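Local atomic coordinates of NAD nucleotidase (Haemophilus influenzae, PDB entry 3ZTV), a protein that degrades NAD to adenosine and nicotinamide riboside, acting both as an NAD(P) pyrophosphatase and as a 5'-nucleotidase with highest activity on AMP. Residues D315-K318 / K319-T323; G368-A371 / N372-P375. All blocks are in the same frame, centred on the assembly; numbering follows the deposited sequence.

Interaction 1 of 2, residues D315-K318 / K319-T323; sequences DERK and KALDT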
loop_
_atom_site.group_PDB
_atom_site.type_symbol
_atom_site.label_atom_id
_atom_site.label_comp_id
_atom_site.label_asym_id
_atom_site.label_seq_id
_atom_site.Cartn_x
_atom_site.Cartn_y
_atom_site.Cartn_z
ATOM N N ASP A 315 -25.913 4.078 -55.891
ATOM C CA ASP A 315 -24.470 3.850 -55.962
ATOM C C ASP A 315 -23.722 4.370 -54.734
ATOM O O ASP A 315 -22.725 3.777 -54.312
ATOM C CB ASP A 315 -23.875 4.456 -57.238
ATOM C CG ASP A 315 -24.239 3.670 -58.482
ATOM O OD1 ASP A 315 -24.861 2.594 -58.351
ATOM O OD2 ASP A 315 -23.889 4.125 -59.593
ATOM N N GLU A 316 -24.192 5.474 -54.159
ATOM C CA GLU A 316 -23.538 6.030 -52.980
ATOM C C GLU A 316 -23.610 5.048 -51.810
ATOM O O GLU A 316 -22.640 4.892 -51.063
ATOM C CB GLU A 316 -24.124 7.392 -52.585
ATOM C CG GLU A 316 -23.166 8.224 -51.731
ATOM C CD GLU A 316 -23.756 9.540 -51.253
ATOM O OE1 GLU A 316 -24.959 9.785 -51.486
ATOM O OE2 GLU A 316 -23.009 10.330 -50.635
ATOM N N ARG A 317 -24.747 4.376 -51.654
ATOM C CA ARG A 317 -24.877 3.390 -50.585
ATOM C C ARG A 317 -23.977 2.192 -50.864
ATOM O O ARG A 317 -23.333 1.662 -49.957
ATOM C CB ARG A 317 -26.325 2.932 -50.400
ATOM C CG ARG A 317 -26.512 2.155 -49.103
ATOM C CD ARG A 317 -27.949 1.715 -48.878
ATOM N NE ARG A 317 -28.110 1.168 -47.534
ATOM C CZ ARG A 317 -28.394 1.893 -46.455
ATOM N NH1 ARG A 317 -28.557 3.207 -46.550
ATOM N NH2 ARG A 317 -28.507 1.302 -45.276
ATOM N N LYS A 318 -23.938 1.761 -52.120
ATOM C CA LYS A 318 -23.087 0.641 -52.508
ATOM C C LYS A 318 -21.610 0.922 -52.222
ATOM O O LYS A 318 -20.899 0.053 -51.709
ATOM C CB LYS A 318 -23.313 0.282 -53.980
ATOM C CG LYS A 318 -24.675 -0.345 -54.254
ATOM C CD LYS A 318 -24.855 -0.693 -55.730
ATOM C CE LYS A 318 -26.182 -1.403 -55.987
ATOM N NZ LYS A 318 -27.364 -0.520 -55.758
ATOM N N LYS A 319 -21.154 2.135 -52.518
ATOM C CA LYS A 319 -19.760 2.501 -52.263
ATOM C C LYS A 319 -19.447 2.509 -50.768
ATOM O O LYS A 319 -18.363 2.098 -50.343
ATOM C CB LYS A 319 -19.438 3.870 -52.867
ATOM C CG LYS A 319 -19.406 3.888 -54.388
ATOM C CD LYS A 319 -19.328 5.309 -54.917
ATOM C CE LYS A 319 -19.511 5.341 -56.429
ATOM N NZ LYS A 319 -19.721 6.733 -56.921
ATOM N N ALA A 320 -20.398 2.994 -49.975
ATOM C CA ALA A 320 -20.267 3.000 -48.522
ATOM C C ALA A 320 -20.114 1.578 -47.989
ATOM O O ALA A 320 -19.213 1.293 -47.194
ATOM C CB ALA A 320 -21.476 3.677 -47.898
ATOM N N LEU A 321 -20.988 0.690 -48.436
ATOM C CA LEU A 321 -20.951 -0.705 -48.022
ATOM C C LEU A 321 -19.662 -1.386 -48.464
ATOM O O LEU A 321 -19.042 -2.122 -47.696
ATOM C CB LEU A 321 -22.168 -1.465 -48.558
ATOM C CG LEU A 321 -23.521 -1.128 -47.930
ATOM C CD1 LEU A 321 -24.659 -1.763 -48.732
ATOM C CD2 LEU A 321 -23.567 -1.569 -46.474
ATOM N N ASP A 322 -19.253 -1.143 -49.704
ATOM C CA ASP A 322 -18.025 -1.735 -50.216
ATOM C C ASP A 322 -16.815 -1.331 -49.377
ATOM O O ASP A 322 -15.944 -2.157 -49.081
ATOM C CB ASP A 322 -17.802 -1.351 -51.680
ATOM C CG ASP A 322 -18.738 -2.080 -52.624
ATOM O OD1 ASP A 322 -19.364 -3.079 -52.205
ATOM O OD2 ASP A 322 -18.842 -1.662 -53.797
ATOM N N THR A 323 -16.743 -0.063 -49.000
ATOM C CA THR A 323 -15.638 0.389 -48.159
ATOM C C THR A 323 -15.604 -0.367 -46.825
ATOM O O THR A 323 -14.563 -0.893 -46.420
ATOM C CB THR A 323 -15.686 1.911 -47.918
ATOM O OG1 THR A 323 -15.457 2.588 -49.160
ATOM C CG2 THR A 323 -14.623 2.339 -46.922
#
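Arg317 and Leu321, one helical turn apart, lie along the same side of their helix, and the aliphatic part of the arginine meets one methyl of the leucine, Arg317 CG standing 4.3 Å from Leu321 CD1. The arginine CG is anti to the backbone N (chi1 -167°), and from there the chain runs out extended to NE, where the guanidinium plane turns across it (chi4 88°). Leu321 instead turns CG back beside its own N, over the carbonyl of Arg317, with CG 3.5 Å from Arg317 O. Beyond this contact, Arg317 NH1 forms a salt bridge with Glu311 and a hydrogen bond to Leu312 O, while Leu321 rests on Ser297 and Leu300. Ala320, the buried residue here, packs against Leu34 and Leu312.

Lys319 folds its first methylenes across the carbonyl four residues back, CG lying 3.3 Å from Asp315 O, and then extends; its NZ remains 5.6 Å from Asp315 OD2, too far for a salt bridge. Asp322 likewise starts over Lys318 O, with OD2 3.4 Å from that oxygen, two acceptors that offer each other no bond.

Thr323 makes the polar side-chain link. Its OG1 turns back along the helix and donates to Lys319 O at 3.2 Å, while Thr323 N bonds the same oxygen from the opposite face of the carbonyl plane. Two donors thus grip one acceptor, and Asn35 ND2 also bonds the hydroxyl. Underneath run the regular amide bonds, such as Leu321 N to Arg317 O at 3.0 Å. They define a regular alpha-helix, 314-325, that is amphipathic: Ala320 and Leu321 pack on neighbouring loops and strand 28-34, while Asp315, Glu316, Lys318, Lys319 and Asp322 lie on its exposed side.

Interaction 2 of 2, residues G368-A371 / N372-P375; sequences GGSA and NRIP
Asn372 reaches back to Gly368 with its side-chain amide: ND2 donates to Gly368 O at 2.9 Å along an almost straight N-H...O line (176°), and the oxygen lies in the plane of the amide. With CG beside its own backbone N (chi1 -63°), the group folds against the preceding chain. The main chain of the same residue adds a second, longer bond, Asn372 N to Gly369 O at 3.3 Å, approaching from above the carbonyl plane. Asn372 therefore ties down two successive glycine carbonyls. Its side chain also packs on Pro367, Asn381 and Asp415, and Asp415 accepts from Gly368 N.

Arg373 leaves from the other end of the turn. Its CG sits 3.5 Å from both Gly369 O and Ser370 O, and the extended chain carries NE past the backbone of Ser370, 3.6 Å from its CA. Ser370 answers with its hydroxyl: its OG, anti to the backbone N (chi1 -177°), lies over one face of the guanidinium, 4.0 Å from CZ and displaced toward the rim; this is contact without a hydrogen bond. Thr463 OG1 bonds Arg373 NH1 instead. A weak bond from Arg373 N to Ser370 O continues the turn, and a water bridges Ala371 O and Ile374 N.

Two overlapping beta-turns thus hold a glycine-rich loop from which the side chain of Arg373 projects to within about 5 Å of the bound adenosine, consistent with a part in substrate binding at the nucleotide pocket of the 5'-nucleotidase C-terminal domain.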
loop_
_atom_site.group_PDB
_atom_site.type_symbol
_atom_site.label_atom_id
_atom_site.label_comp_id
_atom_site.label_asym_id
_atom_site.label_seq_id
_atom_site.Cartn_x
_atom_site.Cartn_y
_atom_site.Cartn_z
ATOM N N GLY A 368 -39.971 24.559 -14.967
ATOM C CA GLY A 368 -38.790 24.271 -15.757
ATOM C C GLY A 368 -38.995 24.739 -17.184
ATOM O O GLY A 368 -39.875 25.564 -17.455
ATOM N N GLY A 369 -38.191 24.217 -18.102
ATOM C CA GLY A 369 -38.307 24.587 -19.497
ATOM C C GLY A 369 -37.795 25.986 -19.766
ATOM O O GLY A 369 -37.299 26.668 -18.869
ATOM N N SER A 370 -37.932 26.425 -21.010
ATOM C CA SER A 370 -37.347 27.689 -21.444
ATOM C C SER A 370 -37.886 28.911 -20.698
ATOM O O SER A 370 -37.133 29.831 -20.372
ATOM C CB SER A 370 -37.544 27.869 -22.949
ATOM O OG SER A 370 -36.922 29.058 -23.403
ATOM N N ALA A 371 -39.186 28.919 -20.426
ATOM C CA ALA A 371 -39.818 30.077 -19.804
ATOM C C ALA A 371 -39.260 30.376 -18.414
ATOM O O ALA A 371 -39.237 31.529 -17.977
ATOM C CB ALA A 371 -41.328 29.883 -19.736
ATOM N N ASN A 372 -38.808 29.335 -17.720
ATOM C CA ASN A 372 -38.405 29.477 -16.323
ATOM C C ASN A 372 -36.900 29.420 -16.083
ATOM O O ASN A 372 -36.463 29.280 -14.944
ATOM C CB ASN A 372 -39.115 28.437 -15.454
ATOM C CG ASN A 372 -40.621 28.614 -15.450
ATOM O OD1 ASN A 372 -41.146 29.541 -14.830
ATOM N ND2 ASN A 372 -41.327 27.719 -16.136
ATOM N N ARG A 373 -36.116 29.554 -17.147
ATOM C CA ARG A 373 -34.664 29.406 -17.037
ATOM C C ARG A 373 -34.029 30.391 -16.066
ATOM O O ARG A 373 -33.129 30.023 -15.307
ATOM C CB ARG A 373 -33.998 29.519 -18.406
ATOM C CG ARG A 373 -34.187 28.292 -19.275
ATOM C CD ARG A 373 -33.687 28.548 -20.682
ATOM N NE ARG A 373 -33.747 27.349 -21.511
ATOM C CZ ARG A 373 -33.382 27.318 -22.788
ATOM N NH1 ARG A 373 -32.928 28.418 -23.370
ATOM N NH2 ARG A 373 -33.467 26.189 -23.480
ATOM N N ILE A 374 -34.492 31.638 -16.094
ATOM C CA ILE A 374 -33.938 32.692 -15.246
ATOM C C ILE A 374 -35.014 33.225 -14.302
ATOM O O ILE A 374 -36.104 33.589 -14.745
ATOM C CB ILE A 374 -33.378 33.844 -16.089
ATOM C CG1 ILE A 374 -32.318 33.321 -17.064
ATOM C CG2 ILE A 374 -32.796 34.925 -15.191
ATOM C CD1 ILE A 374 -31.817 34.358 -18.041
ATOM N N PRO A 375 -34.717 33.267 -12.994
ATOM C CA PRO A 375 -35.734 33.724 -12.041
ATOM C C PRO A 375 -36.054 35.198 -12.232
ATOM O O PRO A 375 -35.182 35.963 -12.649
ATOM C CB PRO A 375 -35.062 33.520 -10.678
ATOM C CG PRO A 375 -33.921 32.574 -10.934
ATOM C CD PRO A 375 -33.466 32.874 -12.322
HETATM O O HOH W 1 -36.423 32.761 -17.958
#

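Interaction 1 comes first along the chain and interaction 2 follows, their centres 46 Å apart and their nearest atoms about 33 Å apart, without touching. Helix 314-325, which carries interaction 1, comes in sequence after strand 284-295 and before strand 330-332, neighbours in the seven-stranded sheet, and lies at the surface, away from the zinc and nucleotide sites. Helix 337-353 and strand 357-362 then lead to the loop of interaction 2, which lies in the C-terminal domain beside the adenosine pocket. The pair therefore samples two distant regions of this two-domain enzyme: a surface helix packed on strand 28-34 and nearby loops, and a loop of the substrate-recognition region. They share no secondary-structure element or sheet.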